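Putative sarcosine dimethylglycine methyltransferase (Galdieria sulphuraria, PDB 2O57) probably transfers methyl groups from S-adenosylmethionine to the amine nitrogens of sarcosine and dimethylglycine, leading to glycine betaine. Local coordinates at residues A[38-43]-A[246-251]; A[94-99]-A[155-160]. All coordinates share one frame; numbering follows the deposited sequence.

Contact 1: A[38-43]-A[246-251]; sequences HVWGGE and KAELIK
Glu248 reaches from helix 235-251 to Val39 and Trp40 on the last turn of helix 27-40, a sparse helix-to-helix contact between two elements that lie outside the mixed sheet of this Rossmann-like methyltransferase. From CB, which is directed at the facing helix, the chain runs to CG, anti to the backbone N (chi1 -168°). This methylene meets the far corner of the indole, 4.0 Å from Trp40 CH2. At chi2 (71°) the chain bends, and the carboxylate that follows is inclined by 51° to the indole plane. One oxygen then faces Val39, with Glu248 OE2 3.8 Å from Val39 CG1, a van der Waals touch only. The polar need of that oxygen is met within its own part of the chain, by a salt bridge from OE2 to Arg252 NE, and Arg252 also packs on Val39. Past Trp40 the helix stops at Gly41, whose positive phi suits the first corner of a type II' turn running from Trp40 to Glu43. Arg60 ties both ends of this turn through their carbonyl oxygens. Val39 and Trp40 also pack on each other, with Val39 CG1 3.4 Å above the centre of the Trp40 ring.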
loop_
_atom_site.group_PDB
_atom_site.type_symbol
_atom_site.label_atom_id
_atom_site.label_comp_id
_atom_site.label_asym_id
_atom_site.label_seq_id
_atom_site.Cartn_x
_atom_site.Cartn_y
_atom_site.Cartn_z
ATOM N N HIS A 38 17.566 -4.959 -23.332
ATOM C CA HIS A 38 17.729 -4.204 -24.595
ATOM C C HIS A 38 17.167 -2.793 -24.420
ATOM O O HIS A 38 17.732 -1.840 -24.907
ATOM C CB HIS A 38 17.010 -4.904 -25.735
ATOM C CG HIS A 38 16.968 -4.117 -27.023
ATOM N ND1 HIS A 38 18.076 -3.945 -27.832
ATOM C CD2 HIS A 38 15.953 -3.448 -27.631
ATOM C CE1 HIS A 38 17.742 -3.224 -28.889
ATOM N NE2 HIS A 38 16.464 -2.903 -28.788
ATOM N N VAL A 39 16.041 -2.683 -23.726
ATOM C CA VAL A 39 15.360 -1.383 -23.631
ATOM C C VAL A 39 15.873 -0.572 -22.449
ATOM O O VAL A 39 16.145 0.619 -22.578
ATOM C CB VAL A 39 13.796 -1.546 -23.618
ATOM C CG1 VAL A 39 13.077 -0.170 -23.551
ATOM C CG2 VAL A 39 13.303 -2.378 -24.855
ATOM N N TRP A 40 16.041 -1.223 -21.307
ATOM C CA TRP A 40 16.312 -0.529 -20.041
ATOM C C TRP A 40 17.696 -0.834 -19.428
ATOM O O TRP A 40 18.020 -0.350 -18.325
ATOM C CB TRP A 40 15.192 -0.844 -19.035
ATOM C CG TRP A 40 13.842 -0.313 -19.520
ATOM C CD1 TRP A 40 13.437 0.988 -19.549
ATOM C CD2 TRP A 40 12.763 -1.085 -20.052
ATOM N NE1 TRP A 40 12.165 1.083 -20.077
ATOM C CE2 TRP A 40 11.724 -0.182 -20.381
ATOM C CE3 TRP A 40 12.561 -2.466 -20.266
ATOM C CZ2 TRP A 40 10.508 -0.612 -20.925
ATOM C CZ3 TRP A 40 11.339 -2.895 -20.828
ATOM C CH2 TRP A 40 10.331 -1.975 -21.133
ATOM N N GLY A 41 18.516 -1.634 -20.138
ATOM C CA GLY A 41 19.909 -1.853 -19.714
ATOM C C GLY A 41 20.011 -2.417 -18.299
ATOM O O GLY A 41 19.192 -3.245 -17.848
ATOM N N GLY A 42 21.025 -1.983 -17.583
ATOM C CA GLY A 42 21.314 -2.562 -16.288
ATOM C C GLY A 42 20.607 -1.903 -15.142
ATOM O O GLY A 42 20.912 -2.186 -13.986
ATOM N N GLU A 43 19.661 -1.011 -15.443
ATOM C CA GLU A 43 18.899 -0.354 -14.376
ATOM C C GLU A 43 17.548 -1.051 -14.342
ATOM O O GLU A 43 16.639 -0.740 -15.147
ATOM C CB GLU A 43 18.762 1.142 -14.622
ATOM C CG GLU A 43 18.123 1.886 -13.464
ATOM C CD GLU A 43 17.727 3.334 -13.816
ATOM O OE1 GLU A 43 18.189 3.841 -14.854
ATOM O OE2 GLU A 43 16.921 3.947 -13.065
ATOM N N LYS A 246 3.701 -5.023 -22.751
ATOM C CA LYS A 246 3.241 -5.625 -24.004
ATOM C C LYS A 246 3.314 -4.650 -25.171
ATOM O O LYS A 246 3.674 -5.046 -26.289
ATOM C CB LYS A 246 1.821 -6.193 -23.868
ATOM C CG LYS A 246 1.393 -7.041 -25.081
ATOM C CD LYS A 246 0.026 -7.763 -24.859
ATOM C CE LYS A 246 -1.061 -6.751 -24.864
ATOM N NZ LYS A 246 -1.379 -6.383 -26.304
ATOM N N ALA A 247 2.941 -3.390 -24.922
ATOM C CA ALA A 247 3.016 -2.351 -25.950
ATOM C C ALA A 247 4.478 -2.156 -26.399
ATOM O O ALA A 247 4.751 -2.026 -27.579
ATOM C CB ALA A 247 2.431 -1.015 -25.395
ATOM N N GLU A 248 5.401 -2.096 -25.444
ATOM C CA GLU A 248 6.836 -1.969 -25.773
ATOM C C GLU A 248 7.385 -3.177 -26.546
ATOM O O GLU A 248 8.189 -3.015 -27.483
ATOM C CB GLU A 248 7.682 -1.728 -24.504
ATOM C CG GLU A 248 9.123 -1.304 -24.850
ATOM C CD GLU A 248 9.211 0.121 -25.422
ATOM O OE1 GLU A 248 8.232 0.912 -25.341
ATOM O OE2 GLU A 248 10.258 0.444 -25.996
ATOM N N LEU A 249 6.925 -4.367 -26.198
ATOM C CA LEU A 249 7.359 -5.583 -26.899
ATOM C C LEU A 249 6.902 -5.505 -28.392
ATOM O O LEU A 249 7.638 -5.874 -29.324
ATOM C CB LEU A 249 6.782 -6.815 -26.196
ATOM C CG LEU A 249 6.918 -8.192 -26.883
ATOM C CD1 LEU A 249 8.421 -8.509 -27.045
ATOM C CD2 LEU A 249 6.247 -9.304 -26.099
ATOM N N ILE A 250 5.678 -5.035 -28.601
ATOM C CA ILE A 250 5.141 -4.888 -29.972
ATOM C C ILE A 250 5.935 -3.805 -30.710
ATOM O O ILE A 250 6.359 -3.997 -31.867
ATOM C CB ILE A 250 3.609 -4.617 -29.935
ATOM C CG1 ILE A 250 2.889 -5.916 -29.542
ATOM C CG2 ILE A 250 3.114 -4.065 -31.299
ATOM C CD1 ILE A 250 1.388 -5.718 -29.126
ATOM N N LYS A 251 6.177 -2.693 -30.031
ATOM C CA LYS A 251 6.941 -1.590 -30.618
ATOM C C LYS A 251 8.314 -2.050 -31.138
ATOM O O LYS A 251 8.755 -1.632 -32.228
ATOM C CB LYS A 251 7.147 -0.494 -29.586
ATOM C CG LYS A 251 7.995 0.660 -30.086
ATOM C CD LYS A 251 7.846 1.930 -29.246
ATOM C CE LYS A 251 8.695 3.052 -29.882
ATOM N NZ LYS A 251 9.101 4.099 -28.867
#

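Contact 2: A[94-99]-A[155-160]; sequences GGAARF and WSQDAF
The indole of Trp155 receives Ala96 CB at an oblique angle on the side of its nitrogen. That methyl sits 3.2 Å from Trp155 NE1, a tight fit, and 3.9 Å from CE2. The amide of Gln157 stands beside the same nitrogen: Trp155 NE1 gives Gln157 OE1 a weak hydrogen bond, 2.9 Å long but bent to 133° at the hydrogen, and the oxygen also lies 3.8 Å from Ala96 CB. At the amide's other end, Gln157 NE2 is hydrogen-bonded to Asp67 OD1, so the group is held chiefly from that end, the weak bond at OE1 favouring the same rotation. A third flat group, the Arg98 guanidinium, has Gly94 O 3.4 Å above the centre of one face, while NH1 and NH2 reach Asn125 and Tyr93. This is the Rossmann-like core: helix 95-104, which follows the glycine-rich turn after strand 85-89, packs over the neighbouring parallel strand 151-157. Such turns hold S-adenosylmethionine in related methyltransferases, and this one probably does likewise. Gly94, at the N-cap, has a positive phi (94°), where a CB would collide with Arg98 NH1. Trp155 turns CG away from its backbone N (chi1 171°), which carries the ring from the strand toward the first helical turn. Replacing the tryptophan by alanine would probably open a gap beneath Ala96 and leave Gln157 OE1 without its indole donor. Leu70 of helix 59-76 also touches Trp155.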
loop_
_atom_site.group_PDB
_atom_site.type_symbol
_atom_site.label_atom_id
_atom_site.label_comp_id
_atom_site.label_asym_id
_atom_site.label_seq_id
_atom_site.Cartn_x
_atom_site.Cartn_y
_atom_site.Cartn_z
ATOM N N GLY A 94 21.432 -5.206 -10.398
ATOM C CA GLY A 94 21.900 -4.479 -9.230
ATOM C C GLY A 94 21.378 -3.058 -9.169
ATOM O O GLY A 94 21.875 -2.254 -8.401
ATOM N N GLY A 95 20.363 -2.755 -9.974
ATOM C CA GLY A 95 19.840 -1.404 -10.062
ATOM C C GLY A 95 19.354 -0.858 -8.722
ATOM O O GLY A 95 19.683 0.288 -8.368
ATOM N N ALA A 96 18.548 -1.660 -8.008
ATOM C CA ALA A 96 18.018 -1.273 -6.692
ATOM C C ALA A 96 19.146 -1.079 -5.718
ATOM O O ALA A 96 19.072 -0.187 -4.892
ATOM C CB ALA A 96 17.095 -2.327 -6.154
ATOM N N ALA A 97 20.152 -1.960 -5.762
ATOM C CA ALA A 97 21.258 -1.884 -4.827
ATOM C C ALA A 97 22.002 -0.558 -5.018
ATOM O O ALA A 97 22.285 0.141 -4.042
ATOM C CB ALA A 97 22.211 -3.058 -4.987
ATOM N N ARG A 98 22.296 -0.212 -6.272
ATOM C CA ARG A 98 22.920 1.074 -6.556
ATOM C C ARG A 98 22.043 2.253 -6.133
ATOM O O ARG A 98 22.556 3.196 -5.530
ATOM C CB ARG A 98 23.352 1.208 -8.025
ATOM C CG ARG A 98 24.620 0.331 -8.301
ATOM C CD ARG A 98 25.076 0.405 -9.758
ATOM N NE ARG A 98 24.068 -0.130 -10.698
ATOM C CZ ARG A 98 23.919 -1.413 -11.036
ATOM N NH1 ARG A 98 24.705 -2.345 -10.488
ATOM N NH2 ARG A 98 22.970 -1.754 -11.944
ATOM N N PHE A 99 20.740 2.188 -6.439
ATOM C CA PHE A 99 19.758 3.209 -5.974
ATOM C C PHE A 99 19.802 3.407 -4.434
ATOM O O PHE A 99 19.917 4.537 -3.934
ATOM C CB PHE A 99 18.355 2.798 -6.425
ATOM C CG PHE A 99 17.234 3.606 -5.816
ATOM C CD1 PHE A 99 16.877 4.832 -6.367
ATOM C CD2 PHE A 99 16.520 3.125 -4.719
ATOM C CE1 PHE A 99 15.834 5.581 -5.816
ATOM C CE2 PHE A 99 15.458 3.855 -4.160
ATOM C CZ PHE A 99 15.111 5.072 -4.712
ATOM N N TRP A 155 15.563 -6.597 0.949
ATOM C CA TRP A 155 14.802 -5.959 -0.115
ATOM C C TRP A 155 14.646 -7.025 -1.170
ATOM O O TRP A 155 15.651 -7.686 -1.546
ATOM C CB TRP A 155 15.651 -4.819 -0.669
ATOM C CG TRP A 155 15.189 -4.097 -1.950
ATOM C CD1 TRP A 155 15.362 -4.510 -3.254
ATOM C CD2 TRP A 155 14.559 -2.812 -2.019
ATOM N NE1 TRP A 155 14.885 -3.550 -4.133
ATOM C CE2 TRP A 155 14.380 -2.500 -3.403
ATOM C CE3 TRP A 155 14.141 -1.882 -1.050
ATOM C CZ2 TRP A 155 13.792 -1.298 -3.840
ATOM C CZ3 TRP A 155 13.544 -0.676 -1.477
ATOM C CH2 TRP A 155 13.402 -0.388 -2.871
ATOM N N SER A 156 13.417 -7.230 -1.651
ATOM C CA SER A 156 13.225 -8.197 -2.748
ATOM C C SER A 156 12.067 -7.753 -3.637
ATOM O O SER A 156 10.918 -7.734 -3.204
ATOM C CB SER A 156 12.960 -9.591 -2.159
ATOM O OG SER A 156 12.877 -10.560 -3.189
ATOM N N GLN A 157 12.350 -7.446 -4.886
ATOM C CA GLN A 157 11.318 -6.962 -5.806
ATOM C C GLN A 157 11.019 -7.991 -6.886
ATOM O O GLN A 157 11.886 -8.289 -7.741
ATOM C CB GLN A 157 11.773 -5.667 -6.457
ATOM C CG GLN A 157 11.739 -4.475 -5.519
ATOM C CD GLN A 157 12.286 -3.228 -6.218
ATOM O OE1 GLN A 157 13.430 -3.201 -6.667
ATOM N NE2 GLN A 157 11.475 -2.215 -6.312
ATOM N N ASP A 158 9.819 -8.562 -6.789
ATOM C CA ASP A 158 9.230 -9.463 -7.807
ATOM C C ASP A 158 10.039 -10.740 -8.022
ATOM O O ASP A 158 9.979 -11.343 -9.078
ATOM C CB ASP A 158 9.040 -8.711 -9.142
ATOM C CG ASP A 158 8.160 -7.453 -8.985
ATOM O OD1 ASP A 158 7.492 -7.307 -7.926
ATOM O OD2 ASP A 158 8.133 -6.645 -9.934
ATOM N N ALA A 159 10.779 -11.150 -7.005
ATOM C CA ALA A 159 11.633 -12.343 -7.115
ATOM C C ALA A 159 11.006 -13.619 -6.550
ATOM O O ALA A 159 11.353 -14.721 -6.986
ATOM C CB ALA A 159 12.951 -12.078 -6.421
ATOM N N PHE A 160 10.166 -13.487 -5.522
ATOM C CA PHE A 160 9.615 -14.665 -4.799
ATOM C C PHE A 160 8.647 -15.443 -5.710
ATOM O O PHE A 160 8.474 -16.650 -5.536
ATOM C CB PHE A 160 8.853 -14.220 -3.535
ATOM C CG PHE A 160 9.727 -13.847 -2.327
ATOM C CD1 PHE A 160 11.088 -13.493 -2.442
ATOM C CD2 PHE A 160 9.160 -13.865 -1.054
ATOM C CE1 PHE A 160 11.845 -13.135 -1.304
ATOM C CE2 PHE A 160 9.897 -13.519 0.074
ATOM C CZ PHE A 160 11.259 -13.153 -0.054
#

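Overall arrangement
Contact 2 belongs to the core, its centre about 6 Å from the centre of the chain, and all its touching residues are buried; contact 1 is a surface contact, its centre about 17 Å from it. They share no helix or strand: contact 1 pairs two helices distant in sequence, contact 2 a helix with a central strand of the sheet. In the core an alanine methyl is fitted against an indole; at the surface a charged chain lends its aliphatic part to the packing and keeps its carboxylate for an arginine. Although their centres lie about 18 Å apart, the two meet where Gly42 O comes 2.9 Å from Arg98 NH2. Contact 2 is nested in sequence inside contact 1.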